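Local coordinates for protein AtGH3.15 acyl acid amido synthetase (Arabidopsis thaliana, PDB 6E1Q) that joins glutamine, and possibly cysteine, to the auxin precursor indole-3-butyric acid at the expense of ATP, and acts likewise on the herbicide 2,4-DB, at residues V62-Y67 against R403-D408; E236-I241 against S272-E277; T506-L511 against G526-K531. One frame throughout, in Å; residues are numbered along the deposited sequence.

In the fold
Along the chain, contact 2 falls between the two segments of contact 1, and contact 3 follows both. Contact 1 joins a loop of the GH3 N-terminal domain (62-67) to strand 404-416 of the central domain. Contact 2 pairs helices 220-243 and 268-278 within the N-terminal domain. Contact 3 lies in the C-terminal domain, between helix 497-510 and strand 529-533. Their centres are about 51 Å (1 and 2), 34 Å (1 and 3) and 46 Å (2 and 3) apart, and none touches another. Contact 1 alone holds an ATP-binding residue, D408. Contact 2, a helix pair, and contact 3, a helix on a sheet, lie away from the ATP and ligand sites.

Contact 1 (V62-Y67 against R403-D408); sequences VPVVTY and RYRVGD
The R403 side chain packs along V62 and V64. Its NH1 donates to V62 O at 2.8 Å (N-H...O 150°), with the acceptor near the guanidinium plane. V64 CG2 sits over the centre of one guanidinium face, 4.0 Å from R403 CZ. Lower down the chain, R403 CD packs on V62 CG1 at 3.6 Å. V62 O thus takes NH1, while E358 takes NH2 in a salt bridge. The backbone O of R403 accepts from V65 N at 3.0 Å.

Y404 is bridged with V65. Two bonds flank the bridge, V65 N to R403 O and R405 N to V65 O (2.8 Å), and the two backbones run parallel. This single parallel bridge lays the loop between helices 55-61 and 67-78 against strand 404-416. On its other side, the strand pairs with strand 390-396, where R403 and Y404 both face V395 in a G1 beta bulge. The Y404 ring lies alongside Y67, pointing the same way. Its OH meets Y67 CB at 3.5 Å, near the plane of the Y67 ring and at its edge. That OH also bonds to K106 and to E330, an ATP-binding residue. The Y67 OH bonds to L107 N.

R405 lies beside T66, whose CG2 is over one guanidinium face, 3.9 Å from R405 NH1. R405 NE has a salt bridge to E392. V64 CG1, anti to the backbone N (chi1 -176°), packs against R405 CG at 3.7 Å. V64 thus has one methyl on each arginine. A water donates to R405 O and accepts from Y67 N, in the first turn of the helix that starts after T66, at its N-cap position. Further on lies the ATP-binding D408; its OD1 has a salt bridge to R427, and its OD2 a hydrogen bond with Y326 OH.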
loop_
_atom_site.group_PDB
_atom_site.type_symbol
_atom_site.label_atom_id
_atom_site.label_comp_id
_atom_site.label_asym_id
_atom_site.label_seq_id
_atom_site.Cartn_x
_atom_site.Cartn_y
_atom_site.Cartn_z
ATOM N N VAL A 62 -25.334 -9.557 15.865
ATOM C CA VAL A 62 -24.766 -8.646 14.856
ATOM C C VAL A 62 -24.088 -9.498 13.803
ATOM O O VAL A 62 -23.196 -10.288 14.125
ATOM C CB VAL A 62 -23.788 -7.654 15.498
ATOM C CG1 VAL A 62 -23.087 -6.828 14.420
ATOM C CG2 VAL A 62 -24.532 -6.758 16.502
ATOM N N PRO A 63 -24.472 -9.380 12.529
ATOM C CA PRO A 63 -23.887 -10.236 11.500
ATOM C C PRO A 63 -22.506 -9.768 11.070
ATOM O O PRO A 63 -22.154 -8.584 11.142
ATOM C CB PRO A 63 -24.891 -10.116 10.347
ATOM C CG PRO A 63 -25.383 -8.706 10.476
ATOM C CD PRO A 63 -25.462 -8.442 11.965
ATOM N N VAL A 64 -21.716 -10.728 10.603
ATOM C CA VAL A 64 -20.432 -10.421 9.984
ATOM C C VAL A 64 -20.698 -10.029 8.538
ATOM O O VAL A 64 -21.293 -10.800 7.780
ATOM C CB VAL A 64 -19.471 -11.617 10.077
ATOM C CG1 VAL A 64 -18.105 -11.246 9.513
ATOM C CG2 VAL A 64 -19.342 -12.070 11.524
ATOM N N VAL A 65 -20.254 -8.833 8.151
ATOM C CA VAL A 65 -20.664 -8.244 6.888
ATOM C C VAL A 65 -19.444 -7.873 6.062
ATOM O O VAL A 65 -18.324 -7.779 6.570
ATOM C CB VAL A 65 -21.551 -7.006 7.106
ATOM C CG1 VAL A 65 -22.824 -7.407 7.804
ATOM C CG2 VAL A 65 -20.792 -5.950 7.910
ATOM N N THR A 66 -19.686 -7.667 4.767
ATOM C CA THR A 66 -18.736 -7.075 3.837
ATOM C C THR A 66 -19.216 -5.682 3.455
ATOM O O THR A 66 -20.339 -5.286 3.770
ATOM C CB THR A 66 -18.589 -7.909 2.564
ATOM O OG1 THR A 66 -19.867 -8.010 1.922
ATOM C CG2 THR A 66 -18.038 -9.300 2.873
ATOM N N TYR A 67 -18.353 -4.950 2.739
ATOM C CA TYR A 67 -18.745 -3.650 2.203
ATOM C C TYR A 67 -20.030 -3.755 1.395
ATOM O O TYR A 67 -20.908 -2.886 1.494
ATOM C CB TYR A 67 -17.635 -3.068 1.336
ATOM C CG TYR A 67 -17.953 -1.658 0.892
ATOM C CD1 TYR A 67 -17.716 -0.585 1.730
ATOM C CD2 TYR A 67 -18.544 -1.407 -0.351
ATOM C CE1 TYR A 67 -18.015 0.712 1.336
ATOM C CE2 TYR A 67 -18.847 -0.110 -0.753
ATOM C CZ TYR A 67 -18.574 0.943 0.104
ATOM O OH TYR A 67 -18.852 2.234 -0.255
ATOM N N ARG A 403 -18.392 -5.428 12.933
ATOM C CA ARG A 403 -18.013 -6.778 12.498
ATOM C C ARG A 403 -17.849 -6.838 10.985
ATOM O O ARG A 403 -18.493 -7.621 10.282
ATOM C CB ARG A 403 -19.020 -7.826 12.969
ATOM C CG ARG A 403 -19.421 -7.650 14.417
ATOM C CD ARG A 403 -20.170 -8.854 14.930
ATOM N NE ARG A 403 -19.268 -9.950 15.263
ATOM C CZ ARG A 403 -19.660 -11.207 15.446
ATOM N NH1 ARG A 403 -20.943 -11.530 15.314
ATOM N NH2 ARG A 403 -18.771 -12.136 15.756
ATOM N N TYR A 404 -16.951 -5.993 10.502
ATOM C CA TYR A 404 -16.817 -5.719 9.086
ATOM C C TYR A 404 -15.563 -6.411 8.571
ATOM O O TYR A 404 -14.485 -6.293 9.165
ATOM C CB TYR A 404 -16.766 -4.204 8.862
ATOM C CG TYR A 404 -16.359 -3.739 7.482
ATOM C CD1 TYR A 404 -15.008 -3.647 7.126
ATOM C CD2 TYR A 404 -17.317 -3.333 6.548
ATOM C CE1 TYR A 404 -14.621 -3.186 5.867
ATOM C CE2 TYR A 404 -16.937 -2.881 5.279
ATOM C CZ TYR A 404 -15.592 -2.804 4.949
ATOM O OH TYR A 404 -15.195 -2.345 3.705
ATOM N N ARG A 405 -15.711 -7.131 7.476
ATOM C CA ARG A 405 -14.622 -7.915 6.927
ATOM C C ARG A 405 -13.714 -7.019 6.102
ATOM O O ARG A 405 -14.159 -6.360 5.159
ATOM C CB ARG A 405 -15.174 -9.065 6.093
ATOM C CG ARG A 405 -15.712 -10.194 6.961
ATOM C CD ARG A 405 -16.487 -11.191 6.118
ATOM N NE ARG A 405 -15.593 -11.910 5.222
ATOM C CZ ARG A 405 -16.008 -12.709 4.248
ATOM N NH1 ARG A 405 -17.310 -12.893 4.054
ATOM N NH2 ARG A 405 -15.123 -13.325 3.474
ATOM N N VAL A 406 -12.434 -7.018 6.461
ATOM C CA VAL A 406 -11.468 -6.092 5.899
ATOM C C VAL A 406 -10.906 -6.593 4.576
ATOM O O VAL A 406 -10.465 -5.785 3.749
ATOM C CB VAL A 406 -10.405 -5.855 6.990
ATOM C CG1 VAL A 406 -9.072 -5.512 6.411
ATOM C CG2 VAL A 406 -10.893 -4.765 7.936
ATOM N N GLY A 407 -10.955 -7.898 4.324
ATOM C CA GLY A 407 -10.528 -8.432 3.045
ATOM C C GLY A 407 -9.051 -8.741 2.936
ATOM O O GLY A 407 -8.588 -9.070 1.838
ATOM N N ASP A 408 -8.290 -8.600 4.020
ATOM C CA ASP A 408 -6.916 -9.070 4.092
ATOM C C ASP A 408 -6.880 -10.419 4.790
ATOM O O ASP A 408 -7.781 -10.768 5.550
ATOM C CB ASP A 408 -6.020 -8.102 4.864
ATOM C CG ASP A 408 -5.951 -6.730 4.243
ATOM O OD1 ASP A 408 -6.047 -6.623 3.003
ATOM O OD2 ASP A 408 -5.788 -5.758 5.016
HETATM O O HOH W 1 -15.494 -5.780 2.825
#

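Contact 2 (E236-I241 against S272-E277); sequences ELCSNI and SLIEQE
C238 of one helix fits against I274 and E275 of the other, and these three bury the most surface. Its SG, anti to the carbonyl carbon (chi1 -70°), meets I274 CG2 at 3.5 Å. The same sulfur lies 3.7 Å from E275 CG. C238 CB also touches E275, with CG at 3.6 Å and OE2 at 3.3 Å.

I274 also faces I241, one turn on from C238. The two isoleucines cross at about a right angle, and their CD1 methyls meet at 3.7 Å. I241 continues onto L203 of helix 194-207, which extends the apolar layer beyond this pair.

Helices 220-243 and 268-278 run antiparallel here, with the short axes at 165° and 9.5 Å apart at closest approach. The closest backbone pair is C238 and E275, with 6.7 Å between their CA atoms. This is antiparallel helix pairing within the N-terminal part of the fold, away from the ATP and ligand sites.

The E275 chain is extended beyond CG, and its carboxylate comes beside the cysteine rather than bonding to it. Its OE1 has a salt bridge to R242, the residue after I241. No hydrogen bond crosses between the two segments. Their grip is therefore van der Waals, from sulfur and methyl groups and from the E275 chain against the cysteine, and the charge of E275 is probably offset by the salt bridge to R242.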
loop_
_atom_site.group_PDB
_atom_site.type_symbol
_atom_site.label_atom_id
_atom_site.label_comp_id
_atom_site.label_asym_id
_atom_site.label_seq_id
_atom_site.Cartn_x
_atom_site.Cartn_y
_atom_site.Cartn_z
ATOM N N GLU A 236 17.038 19.693 -15.749
ATOM C CA GLU A 236 16.206 20.886 -15.643
ATOM C C GLU A 236 15.952 21.253 -14.186
ATOM O O GLU A 236 16.000 22.435 -13.822
ATOM C CB GLU A 236 14.888 20.672 -16.373
ATOM C CG GLU A 236 14.016 21.895 -16.364
ATOM C CD GLU A 236 12.717 21.692 -17.115
ATOM O OE1 GLU A 236 11.927 22.653 -17.176
ATOM O OE2 GLU A 236 12.482 20.579 -17.641
ATOM N N LEU A 237 15.668 20.259 -13.335
ATOM C CA LEU A 237 15.533 20.536 -11.905
ATOM C C LEU A 237 16.768 21.246 -11.360
ATOM O O LEU A 237 16.661 22.214 -10.595
ATOM C CB LEU A 237 15.295 19.237 -11.132
ATOM C CG LEU A 237 13.914 18.633 -11.367
ATOM C CD1 LEU A 237 13.967 17.142 -11.028
ATOM C CD2 LEU A 237 12.877 19.362 -10.500
ATOM N N CYS A 238 17.953 20.748 -11.721
ATOM C CA CYS A 238 19.182 21.340 -11.214
ATOM C C CYS A 238 19.377 22.742 -11.766
ATOM O O CYS A 238 19.851 23.639 -11.059
ATOM C CB CYS A 238 20.363 20.445 -11.562
ATOM S SG CYS A 238 20.346 18.913 -10.614
ATOM N N SER A 239 18.995 22.947 -13.026
ATOM C CA SER A 239 19.091 24.267 -13.622
ATOM C C SER A 239 18.232 25.274 -12.851
ATOM O O SER A 239 18.674 26.398 -12.576
ATOM C CB SER A 239 18.695 24.175 -15.101
ATOM O OG SER A 239 18.234 25.416 -15.567
ATOM N N ASN A 240 17.019 24.871 -12.457
ATOM C CA ASN A 240 16.177 25.731 -11.624
ATOM C C ASN A 240 16.868 26.074 -10.313
ATOM O O ASN A 240 16.782 27.212 -9.835
ATOM C CB ASN A 240 14.840 25.055 -11.316
ATOM C CG ASN A 240 13.853 25.110 -12.475
ATOM O OD1 ASN A 240 12.669 24.843 -12.274
ATOM N ND2 ASN A 240 14.329 25.435 -13.691
ATOM N N ILE A 241 17.532 25.091 -9.702
ATOM C CA ILE A 241 18.254 25.333 -8.457
ATOM C C ILE A 241 19.405 26.308 -8.686
ATOM O O ILE A 241 19.651 27.203 -7.867
ATOM C CB ILE A 241 18.743 23.997 -7.859
ATOM C CG1 ILE A 241 17.558 23.143 -7.391
ATOM C CG2 ILE A 241 19.725 24.241 -6.681
ATOM C CD1 ILE A 241 17.963 21.741 -6.884
ATOM N N SER A 272 25.334 21.884 -8.553
ATOM C CA SER A 272 26.474 21.090 -9.007
ATOM C C SER A 272 26.598 19.798 -8.208
ATOM O O SER A 272 26.930 18.750 -8.769
ATOM C CB SER A 272 27.768 21.912 -8.897
ATOM O OG SER A 272 27.852 22.855 -9.942
ATOM N N LEU A 273 26.335 19.860 -6.897
ATOM C CA LEU A 273 26.369 18.662 -6.061
ATOM C C LEU A 273 25.370 17.623 -6.546
ATOM O O LEU A 273 25.680 16.430 -6.618
ATOM C CB LEU A 273 26.081 19.029 -4.602
ATOM C CG LEU A 273 27.163 19.872 -3.914
ATOM C CD1 LEU A 273 26.768 20.268 -2.483
ATOM C CD2 LEU A 273 28.476 19.106 -3.928
ATOM N N ILE A 274 24.160 18.061 -6.875
ATOM C CA ILE A 274 23.125 17.137 -7.309
ATOM C C ILE A 274 23.439 16.613 -8.697
ATOM O O ILE A 274 23.242 15.425 -8.986
ATOM C CB ILE A 274 21.752 17.828 -7.252
ATOM C CG1 ILE A 274 21.447 18.243 -5.815
ATOM C CG2 ILE A 274 20.664 16.895 -7.749
ATOM C CD1 ILE A 274 20.146 18.966 -5.677
ATOM N N GLU A 275 23.923 17.494 -9.581
ATOM C CA GLU A 275 24.352 17.067 -10.912
ATOM C C GLU A 275 25.458 16.018 -10.821
ATOM O O GLU A 275 25.464 15.050 -11.587
ATOM C CB GLU A 275 24.810 18.289 -11.733
ATOM C CG GLU A 275 23.658 19.154 -12.309
ATOM C CD GLU A 275 24.045 20.619 -12.573
ATOM O OE1 GLU A 275 25.187 21.016 -12.276
ATOM O OE2 GLU A 275 23.195 21.389 -13.078
ATOM N N GLN A 276 26.396 16.181 -9.878
ATOM C CA GLN A 276 27.466 15.194 -9.734
ATOM C C GLN A 276 26.910 13.810 -9.433
ATOM O O GLN A 276 27.436 12.803 -9.924
ATOM C CB GLN A 276 28.431 15.602 -8.626
ATOM C CG GLN A 276 29.755 16.146 -9.097
ATOM C CD GLN A 276 30.412 17.017 -8.042
ATOM O OE1 GLN A 276 30.529 16.618 -6.881
ATOM N NE2 GLN A 276 30.835 18.217 -8.438
ATOM N N GLU A 277 25.866 13.736 -8.603
ATOM C CA GLU A 277 25.267 12.442 -8.281
ATOM C C GLU A 277 24.433 11.908 -9.430
ATOM O O GLU A 277 24.446 10.704 -9.702
ATOM C CB GLU A 277 24.394 12.545 -7.027
ATOM C CG GLU A 277 25.143 12.942 -5.788
ATOM C CD GLU A 277 26.337 12.042 -5.512
ATOM O OE1 GLU A 277 27.280 12.519 -4.849
ATOM O OE2 GLU A 277 26.328 10.861 -5.943
#

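Contact 3 (T506-L511 against G526-K531); sequences TVEESL and GPLEIK
E508 of helix 497-510 lies alongside L528, near the start of strand 529-533. The helix packs on one face of the four-stranded mixed sheet of the C-terminal domain, in which strand 529-533 runs between strands 477-485 and 574-579. L528 and I530 point their CB atoms toward the helix segment. E529 and K531 make no contact with it.

The tight part is the pair E508 and L528, whose side chains run in opposite senses. E508 CG is 3.4 Å from L528 CB. L528 CG is anti to the backbone N (chi1 -177°), and beyond it CD1 reaches V507 CG1 at 3.8 Å. V507 and L528 cross at about a right angle. C504, a turn earlier in the helix, also touches L528.

The packing is looser around this pair. V507 CG2 stands 4.4 Å from I530 CD1, and L511 CD1 is just as far from L528 CD1. I530 rests instead on M500, C503 and C504. Toward solvent the contact thins at P527, which is partly exposed and points its CB away from the helix.

The buried carboxylate of E508 is well supplied with partners. OE1 bonds to S580 OG. OE2 has a salt bridge to R519 and a hydrogen bond with Y515 OH, and it also accepts a weak hydrogen bond from L528 N at 3.1 Å, with an N-H...O angle of 148°.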
loop_
_atom_site.group_PDB
_atom_site.type_symbol
_atom_site.label_atom_id
_atom_site.label_comp_id
_atom_site.label_asym_id
_atom_site.label_seq_id
_atom_site.Cartn_x
_atom_site.Cartn_y
_atom_site.Cartn_z
ATOM N N THR A 506 8.776 -23.398 -13.315
ATOM C CA THR A 506 8.896 -23.150 -11.883
ATOM C C THR A 506 7.668 -22.433 -11.352
ATOM O O THR A 506 7.227 -22.707 -10.232
ATOM C CB THR A 506 10.169 -22.350 -11.605
ATOM O OG1 THR A 506 11.274 -23.068 -12.150
ATOM C CG2 THR A 506 10.398 -22.158 -10.109
ATOM N N VAL A 507 7.108 -21.506 -12.135
ATOM C CA VAL A 507 5.800 -20.947 -11.796
ATOM C C VAL A 507 4.772 -22.059 -11.664
ATOM O O VAL A 507 4.034 -22.136 -10.674
ATOM C CB VAL A 507 5.343 -19.922 -12.848
ATOM C CG1 VAL A 507 4.008 -19.303 -12.416
ATOM C CG2 VAL A 507 6.370 -18.840 -13.046
ATOM N N GLU A 508 4.693 -22.926 -12.681
ATOM C CA GLU A 508 3.669 -23.969 -12.682
ATOM C C GLU A 508 3.815 -24.889 -11.487
ATOM O O GLU A 508 2.823 -25.247 -10.845
ATOM C CB GLU A 508 3.745 -24.795 -13.957
ATOM C CG GLU A 508 3.351 -24.060 -15.200
ATOM C CD GLU A 508 2.949 -25.015 -16.296
ATOM O OE1 GLU A 508 3.818 -25.791 -16.750
ATOM O OE2 GLU A 508 1.767 -24.998 -16.691
ATOM N N GLU A 509 5.050 -25.290 -11.183
ATOM C CA GLU A 509 5.289 -26.211 -10.084
ATOM C C GLU A 509 4.913 -25.583 -8.755
ATOM O O GLU A 509 4.676 -26.307 -7.782
ATOM C CB GLU A 509 6.765 -26.646 -10.103
ATOM C CG GLU A 509 7.225 -27.552 -8.971
ATOM C CD GLU A 509 6.817 -29.012 -9.151
ATOM O OE1 GLU A 509 6.182 -29.346 -10.175
ATOM O OE2 GLU A 509 7.138 -29.831 -8.262
ATOM N N SER A 510 4.837 -24.248 -8.705
ATOM C CA SER A 510 4.488 -23.508 -7.504
ATOM C C SER A 510 2.996 -23.225 -7.369
ATOM O O SER A 510 2.582 -22.704 -6.328
ATOM C CB SER A 510 5.230 -22.176 -7.476
ATOM O OG SER A 510 6.603 -22.337 -7.216
ATOM N N LEU A 511 2.187 -23.509 -8.390
ATOM C CA LEU A 511 0.762 -23.232 -8.293
ATOM C C LEU A 511 0.092 -24.369 -7.518
ATOM O O LEU A 511 0.753 -25.303 -7.049
ATOM C CB LEU A 511 0.170 -23.014 -9.684
ATOM C CG LEU A 511 0.796 -21.863 -10.493
ATOM C CD1 LEU A 511 0.270 -21.826 -11.913
ATOM C CD2 LEU A 511 0.596 -20.508 -9.833
ATOM N N GLY A 526 -3.411 -25.969 -20.482
ATOM C CA GLY A 526 -2.244 -26.069 -21.324
ATOM C C GLY A 526 -0.996 -25.513 -20.657
ATOM O O GLY A 526 -1.013 -25.098 -19.491
ATOM N N PRO A 527 0.112 -25.484 -21.398
ATOM C CA PRO A 527 1.400 -25.119 -20.791
ATOM C C PRO A 527 1.492 -23.627 -20.504
ATOM O O PRO A 527 1.195 -22.796 -21.363
ATOM C CB PRO A 527 2.427 -25.554 -21.846
ATOM C CG PRO A 527 1.648 -26.418 -22.838
ATOM C CD PRO A 527 0.258 -25.891 -22.803
ATOM N N LEU A 528 1.933 -23.291 -19.294
ATOM C CA LEU A 528 2.068 -21.889 -18.930
ATOM C C LEU A 528 3.052 -21.194 -19.857
ATOM O O LEU A 528 4.046 -21.777 -20.304
ATOM C CB LEU A 528 2.524 -21.739 -17.483
ATOM C CG LEU A 528 2.649 -20.306 -16.946
ATOM C CD1 LEU A 528 2.111 -20.213 -15.535
ATOM C CD2 LEU A 528 4.104 -19.838 -16.989
ATOM N N GLU A 529 2.763 -19.927 -20.133
ATOM C CA GLU A 529 3.525 -19.124 -21.073
ATOM C C GLU A 529 4.007 -17.863 -20.384
ATOM O O GLU A 529 3.226 -17.184 -19.713
ATOM C CB GLU A 529 2.664 -18.759 -22.282
ATOM C CG GLU A 529 3.330 -17.841 -23.279
ATOM C CD GLU A 529 2.517 -17.714 -24.569
ATOM O OE1 GLU A 529 1.345 -18.155 -24.589
ATOM O OE2 GLU A 529 3.056 -17.180 -25.559
ATOM N N ILE A 530 5.284 -17.541 -20.558
ATOM C CA ILE A 530 5.831 -16.265 -20.127
ATOM C C ILE A 530 6.175 -15.471 -21.373
ATOM O O ILE A 530 6.889 -15.967 -22.260
ATOM C CB ILE A 530 7.061 -16.425 -19.216
ATOM C CG1 ILE A 530 6.661 -17.056 -17.881
ATOM C CG2 ILE A 530 7.736 -15.062 -18.999
ATOM C CD1 ILE A 530 7.842 -17.363 -16.962
ATOM N N LYS A 531 5.649 -14.249 -21.448
ATOM C CA LYS A 531 5.960 -13.318 -22.521
ATOM C C LYS A 531 6.790 -12.185 -21.934
ATOM O O LYS A 531 6.378 -11.543 -20.961
ATOM C CB LYS A 531 4.687 -12.792 -23.187
ATOM C CG LYS A 531 3.824 -13.891 -23.842
ATOM C CD LYS A 531 2.428 -13.391 -24.241
ATOM C CE LYS A 531 2.063 -13.806 -25.650
ATOM N NZ LYS A 531 0.674 -14.312 -25.792
#